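Local coordinates for protein transcriptional regulator, LRP/AsnC family (Neisseria meningitidis, PDB 2P5V) that regulates transcription as a global regulator of the Lrp/AsnC family, probably by sequence-specific binding to DNA, at the interface of chains A and B. Residues are numbered along the deposited sequence; one frame, centred on the assembly and turned at random. Chains: chain A/B, Transcriptional regulator, LRP/AsnC family.

Contact 1: the interface of chains A and B. Residues chain A 59-62; chain B 16, 53-55.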
ATOM      1  N   ALA A  59      21.543  -3.685  33.935  1.00 44.79           N
ATOM      2  CA  ALA A  59      22.286  -2.528  33.463  1.00 47.92           C
ATOM      3  C   ALA A  59      21.839  -2.220  32.031  1.00 44.54           C
ATOM      4  O   ALA A  59      21.804  -3.101  31.166  1.00 44.94           O
ATOM      5  CB  ALA A  59      23.771  -2.787  33.493  1.00 37.93           C
ATOM      6  N   LEU A  60      21.468  -0.970  31.803  1.00 41.21           N
ATOM      7  CA  LEU A  60      21.093  -0.505  30.478  1.00 45.27           C
ATOM      8  C   LEU A  60      22.240   0.316  29.912  1.00 46.40           C
ATOM      9  O   LEU A  60      22.774   1.200  30.585  1.00 44.83           O
ATOM     10  CB  LEU A  60      19.824   0.332  30.551  1.00 41.44           C
ATOM     11  CG  LEU A  60      18.641  -0.382  31.208  1.00 46.69           C
ATOM     12  CD1 LEU A  60      17.419   0.537  31.186  1.00 36.31           C
ATOM     13  CD2 LEU A  60      18.356  -1.724  30.495  1.00 41.34           C
ATOM     14  N   LEU A  61      22.626   0.017  28.676  1.00 44.97           N
ATOM     15  CA  LEU A  61      23.783   0.661  28.082  1.00 41.06           C
ATOM     16  C   LEU A  61      23.389   1.667  27.028  1.00 38.58           C
ATOM     17  O   LEU A  61      22.302   1.597  26.454  1.00 44.69           O
ATOM     18  CB  LEU A  61      24.753  -0.375  27.481  1.00 41.21           C
ATOM     19  CG  LEU A  61      25.166  -1.557  28.374  1.00 44.32           C
ATOM     20  CD1 LEU A  61      26.369  -2.228  27.750  1.00 33.89           C
ATOM     21  CD2 LEU A  61      25.448  -1.160  29.826  1.00 42.81           C
ATOM     22  N   SER A  62      24.290   2.609  26.785  1.00 37.25           N
ATOM     23  CA  SER A  62      24.147   3.544  25.671  1.00 46.53           C
ATOM     24  C   SER A  62      24.648   2.858  24.387  1.00 46.41           C
ATOM     25  O   SER A  62      25.793   2.409  24.327  1.00 41.02           O
ATOM     26  CB  SER A  62      24.944   4.825  25.933  1.00 41.94           C
ATOM     27  OG  SER A  62      25.087   5.581  24.743  1.00 44.53           O
TER
ATOM     28  N   LEU B  16      30.220  -5.865  31.500  1.00 47.73           N
ATOM     29  CA  LEU B  16      29.031  -5.326  30.847  1.00 47.12           C
ATOM     30  C   LEU B  16      28.007  -6.425  30.486  1.00 45.12           C
ATOM     31  O   LEU B  16      26.819  -6.243  30.707  1.00 45.98           O
ATOM     32  CB  LEU B  16      29.433  -4.515  29.612  1.00 48.40           C
ATOM     33  CG  LEU B  16      30.301  -3.264  29.850  1.00 50.13           C
ATOM     34  CD1 LEU B  16      30.870  -2.737  28.528  1.00 47.87           C
ATOM     35  CD2 LEU B  16      29.522  -2.160  30.560  1.00 42.27           C
ATOM     36  N   ILE B  53      28.807   4.563  29.459  1.00 44.71           N
ATOM     37  CA  ILE B  53      28.505   3.290  28.814  1.00 45.45           C
ATOM     38  C   ILE B  53      27.276   2.696  29.500  1.00 44.64           C
ATOM     39  O   ILE B  53      26.294   2.366  28.841  1.00 43.84           O
ATOM     40  CB  ILE B  53      29.700   2.311  28.841  1.00 40.55           C
ATOM     41  CG1 ILE B  53      30.881   2.893  28.038  1.00 45.04           C
ATOM     42  CG2 ILE B  53      29.286   0.914  28.301  1.00 42.85           C
ATOM     43  CD1 ILE B  53      32.174   2.131  28.205  1.00 42.82           C
ATOM     44  N   VAL B  54      27.360   2.559  30.820  1.00 48.43           N
ATOM     45  CA  VAL B  54      26.212   2.233  31.660  1.00 48.40           C
ATOM     46  C   VAL B  54      25.457   3.520  31.955  1.00 50.52           C
ATOM     47  O   VAL B  54      25.988   4.410  32.624  1.00 49.38           O
ATOM     48  CB  VAL B  54      26.624   1.633  33.010  1.00 42.17           C
ATOM     49  CG1 VAL B  54      25.374   1.358  33.851  1.00 47.16           C
ATOM     50  CG2 VAL B  54      27.474   0.358  32.814  1.00 45.59           C
ATOM     51  N   ARG B  55      24.226   3.619  31.460  1.00 48.40           N
ATOM     52  CA  ARG B  55      23.426   4.834  31.680  1.00 49.44           C
ATOM     53  C   ARG B  55      22.390   4.702  32.788  1.00 42.94           C
ATOM     54  O   ARG B  55      21.979   5.702  33.370  1.00 52.56           O
ATOM     55  CB  ARG B  55      22.766   5.310  30.394  1.00 43.67           C
ATOM     56  CG  ARG B  55      22.012   4.279  29.643  1.00 57.55           C
ATOM     57  CD  ARG B  55      21.359   4.885  28.422  1.00 62.97           C
ATOM     58  NE  ARG B  55      20.428   3.926  27.836  1.00 73.16           N
ATOM     59  CZ  ARG B  55      19.217   3.657  28.322  1.00 65.72           C
ATOM     60  NH1 ARG B  55      18.768   4.282  29.409  1.00 68.99           N
ATOM     61  NH2 ARG B  55      18.454   2.749  27.717  1.00 55.83           N
TER
HETATM   62  O   HOH W   1      19.818   0.659  26.190  1.00 43.28           O
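The backbone oxygen of A:Leu61 is gripped by two groups that both lead to one arginine of the partner chain. The guanidinium nitrogen NE of B:Arg55 bonds to this O at 3.3 Å, from above the carbonyl plane. The second partner is water 1, 2.7 Å from A:Leu61 O. This water also lies 2.9 Å from B:Arg55 NH2, so the guanidinium meets one carbonyl by a long, bent direct bond and also through water. The side chain reaches it because CG takes the crowded position between the backbone N and the carbonyl carbon (chi1 51°), and the stretched chain from CG to NE then runs past the peptide of A:Leu61. One face of the guanidinium rests near its rim against A:Leu60 CB, 4.0 Å from CZ of B:Arg55, and this packing should help fix its rotation.

Beside this side-chain grip runs a short piece of antiparallel backbone pairing, a good example of sheet continued from one subunit into the next. B:Arg55 N donates to A:Leu60 O at 3.0 Å, and A:Ser62 N donates to B:Ile53 O at 2.9 Å; A:Leu61 and B:Val54 form the bridge between them. Their side chains cross obliquely, the methyl CD2 of A:Leu61 meeting CG2 of B:Val54 at 3.9 Å. The other methyl, CD1 of A:Leu61, reaches toward B:Leu16, whose CD2 is 4.2 Å away, so the strand end also lies close to helix 10-21 of the partner's helix-turn-helix, though only loosely.

In each chain strand 54-61 comes after helix 38-50 and before strand 70-78. The end of this strand in chain A pairs with its beginning in chain B, and the two-fold axis repeats the pairing with the chains exchanged. The linker strands thereby tie the subunits together beside helix 10-21 of the DNA-binding region.

Contact 2: the interface of chains A and B. Residues chain A 100, 102, 104; chain B 71, 73, 144, 147, 149-150.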
ATOM      1  N   SER A 100      14.490  -7.605  20.381  1.00 42.65           N
ATOM      2  CA  SER A 100      13.061  -7.878  20.529  1.00 47.13           C
ATOM      3  C   SER A 100      12.516  -8.477  19.251  1.00 48.09           C
ATOM      4  O   SER A 100      12.956  -8.124  18.153  1.00 47.79           O
ATOM      5  CB  SER A 100      12.271  -6.578  20.815  1.00 49.42           C
ATOM      6  OG  SER A 100      12.594  -6.031  22.081  1.00 54.43           O
ATOM      7  N   PHE A 102       8.417  -9.523  17.956  1.00 43.54           N
ATOM      8  CA  PHE A 102       7.009  -9.676  18.286  1.00 44.12           C
ATOM      9  C   PHE A 102       6.210 -10.077  17.067  1.00 43.70           C
ATOM     10  O   PHE A 102       6.311  -9.445  16.021  1.00 45.89           O
ATOM     11  CB  PHE A 102       6.419  -8.379  18.852  1.00 47.43           C
ATOM     12  CG  PHE A 102       7.154  -7.842  20.032  1.00 40.89           C
ATOM     13  CD1 PHE A 102       6.936  -8.361  21.295  1.00 49.76           C
ATOM     14  CD2 PHE A 102       8.060  -6.811  19.883  1.00 47.51           C
ATOM     15  CE1 PHE A 102       7.623  -7.864  22.400  1.00 52.92           C
ATOM     16  CE2 PHE A 102       8.743  -6.299  20.976  1.00 49.08           C
ATOM     17  CZ  PHE A 102       8.530  -6.830  22.238  1.00 47.41           C
ATOM     18  N   LEU A 104       2.844  -9.733  15.426  1.00 45.84           N
ATOM     19  CA  LEU A 104       1.908  -8.594  15.508  1.00 44.45           C
ATOM     20  C   LEU A 104       0.624  -8.836  14.725  1.00 44.74           C
ATOM     21  O   LEU A 104       0.578  -9.722  13.890  1.00 43.05           O
ATOM     22  CB  LEU A 104       2.566  -7.322  14.949  1.00 51.12           C
ATOM     23  CG  LEU A 104       3.784  -6.723  15.659  1.00 42.28           C
ATOM     24  CD1 LEU A 104       4.153  -5.426  14.974  1.00 50.08           C
ATOM     25  CD2 LEU A 104       3.509  -6.489  17.126  1.00 39.26           C
TER
ATOM     26  N   GLN B  71      -0.063  -4.635  24.451  1.00 46.77           N
ATOM     27  CA  GLN B  71       1.130  -3.930  24.000  1.00 47.07           C
ATOM     28  C   GLN B  71       0.891  -3.468  22.570  1.00 44.19           C
ATOM     29  O   GLN B  71       0.680  -4.295  21.672  1.00 47.24           O
ATOM     30  CB  GLN B  71       2.376  -4.819  24.072  1.00 42.03           C
ATOM     31  CG  GLN B  71       3.645  -4.095  23.700  1.00 47.98           C
ATOM     32  CD  GLN B  71       4.901  -4.924  23.903  1.00 53.46           C
ATOM     33  OE1 GLN B  71       4.850  -6.032  24.430  1.00 53.86           O
ATOM     34  NE2 GLN B  71       6.036  -4.389  23.465  1.00 49.55           N
ATOM     35  N   PHE B  73       1.978  -1.090  19.147  1.00 45.85           N
ATOM     36  CA  PHE B  73       2.927  -0.372  18.318  1.00 42.20           C
ATOM     37  C   PHE B  73       2.109   0.631  17.522  1.00 43.39           C
ATOM     38  O   PHE B  73       1.286   0.248  16.709  1.00 45.66           O
ATOM     39  CB  PHE B  73       3.664  -1.328  17.374  1.00 42.09           C
ATOM     40  CG  PHE B  73       4.765  -2.095  18.042  1.00 46.27           C
ATOM     41  CD1 PHE B  73       6.061  -1.599  18.052  1.00 51.29           C
ATOM     42  CD2 PHE B  73       4.507  -3.307  18.674  1.00 48.81           C
ATOM     43  CE1 PHE B  73       7.080  -2.306  18.676  1.00 56.45           C
ATOM     44  CE2 PHE B  73       5.526  -4.025  19.294  1.00 50.63           C
ATOM     45  CZ  PHE B  73       6.801  -3.527  19.301  1.00 49.30           C
ATOM     46  N   VAL B 144       0.588  -6.696  19.991  1.00 43.77           N
ATOM     47  CA  VAL B 144       1.403  -7.900  20.122  1.00 40.76           C
ATOM     48  C   VAL B 144       0.545  -9.153  20.305  1.00 46.06           C
ATOM     49  O   VAL B 144      -0.210  -9.271  21.260  1.00 49.90           O
ATOM     50  CB  VAL B 144       2.451  -7.763  21.278  1.00 50.72           C
ATOM     51  CG1 VAL B 144       3.149  -9.091  21.575  1.00 43.91           C
ATOM     52  CG2 VAL B 144       3.486  -6.712  20.930  1.00 44.02           C
ATOM     53  N   GLU B 147       5.145 -12.496  22.111  1.00 51.48           N
ATOM     54  CA  GLU B 147       6.518 -12.056  22.291  1.00 50.39           C
ATOM     55  C   GLU B 147       7.467 -13.242  22.057  1.00 42.60           C
ATOM     56  O   GLU B 147       7.430 -14.218  22.791  1.00 43.92           O
ATOM     57  CB  GLU B 147       6.691 -11.510  23.706  1.00 47.50           C
ATOM     58  CG  GLU B 147       8.127 -11.436  24.151  1.00 51.95           C
ATOM     59  CD  GLU B 147       8.298 -10.782  25.504  1.00 59.66           C
ATOM     60  OE1 GLU B 147       7.777  -9.655  25.704  1.00 63.54           O
ATOM     61  OE2 GLU B 147       8.974 -11.398  26.359  1.00 56.23           O
ATOM     62  N   LYS B 149      10.923 -12.773  21.648  1.00 48.20           N
ATOM     63  CA  LYS B 149      12.159 -12.377  22.295  1.00 41.90           C
ATOM     64  C   LYS B 149      11.952 -10.958  22.783  1.00 48.36           C
ATOM     65  O   LYS B 149      11.371 -10.124  22.085  1.00 44.18           O
ATOM     66  CB  LYS B 149      13.299 -12.378  21.291  1.00 40.63           C
ATOM     67  CG  LYS B 149      14.688 -12.139  21.874  1.00 44.11           C
ATOM     68  CD  LYS B 149      15.734 -12.238  20.772  1.00 46.96           C
ATOM     69  CE  LYS B 149      17.144 -12.374  21.316  1.00 44.57           C
ATOM     70  NZ  LYS B 149      18.124 -12.494  20.205  1.00 41.92           N
ATOM     71  N   HIS B 150      12.425 -10.679  23.981  1.00 46.34           N
ATOM     72  CA  HIS B 150      12.503  -9.315  24.426  1.00 48.65           C
ATOM     73  C   HIS B 150      13.573  -9.163  25.477  1.00 47.34           C
ATOM     74  O   HIS B 150      13.387  -9.565  26.629  1.00 49.51           O
ATOM     75  CB  HIS B 150      11.178  -8.839  24.984  1.00 49.54           C
ATOM     76  CG  HIS B 150      11.252  -7.469  25.566  1.00 52.13           C
ATOM     77  ND1 HIS B 150      11.647  -6.375  24.828  1.00 60.60           N
ATOM     78  CD2 HIS B 150      11.029  -7.020  26.822  1.00 55.26           C
ATOM     79  CE1 HIS B 150      11.648  -5.307  25.603  1.00 56.47           C
ATOM     80  NE2 HIS B 150      11.277  -5.671  26.816  1.00 66.44           N
TER
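A:Phe102 packs its ring among B:Phe73, B:Val144, B:Glu147 and B:Gln71 and loses 85 Å² of surface to the partner. Its CG stands anti to the carbonyl carbon (chi1 -55°), which sets the ring beside its own backbone N and against B:Phe73. The two phenylalanine side chains cross at about a right angle, with CZ of B:Phe73 at 3.6 Å from CD2 of A:Phe102. The neighbouring CE2 of A:Phe102 lies at the edge of the B:Phe73 ring, in its plane.

On the tightly packed side the methyl CD2 of A:Leu104 serves two partners at once. It sits 3.7 Å from CD2 of B:Phe73 and 3.8 Å from CG2 of B:Val144. That same valine methyl also reaches CD1 of A:Phe102 at 3.8 Å, so aromatic and branched groups from both chains interlock in a small apolar core.

Toward the far end of the A:Phe102 ring the company becomes polar at much the same spacing. B:Gln71, extended beyond CG, brings its amide NE2 to 3.7 Å from CZ of A:Phe102, crossing the ring with the two planes 72° apart. B:Glu147 instead runs alongside and points the same way; its carboxylate OE1 is 3.8 Å from CE1 of A:Phe102, with the planes 69° apart. Neither is a hydrogen bond: the amide of B:Gln71 and the stem and carboxylate of B:Glu147 border the rim. The loose side is at B:Lys149, which hides a mere 3 Å²; its side chain heads away from the ring while its carbonyl O lies over one face near the rim.

Antiparallel bridges from A:Ser100, A:Phe102 and A:Leu104 to B:His150, B:Glu147 and B:Val144 set the register, a worked case of alternate residues of one strand packing on the other subunit. At the polar end of the row, OG of A:Ser100 and ND1 of B:His150 share a hydrogen bond of 2.9 Å, with OG in the plane of the imidazole at its edge.

Contacts 1 and 2 belong to the same two-fold interface, with the centres of their C-alpha atoms about 22 Å apart and no residue in common. Contact 1 joins the linker strands 54-61 next to the DNA-binding region, whereas contact 2 joins the subunits through strands 98-104, 70-78, 136-144 and 146-150. Strand 70-78 follows the linker in sequence, so the two patches are connected along each chain. Holding the dimer at both levels probably fixes how the winged helix-turn-helix units stand relative to the ligand-binding core, within a deposited assembly of eight copies.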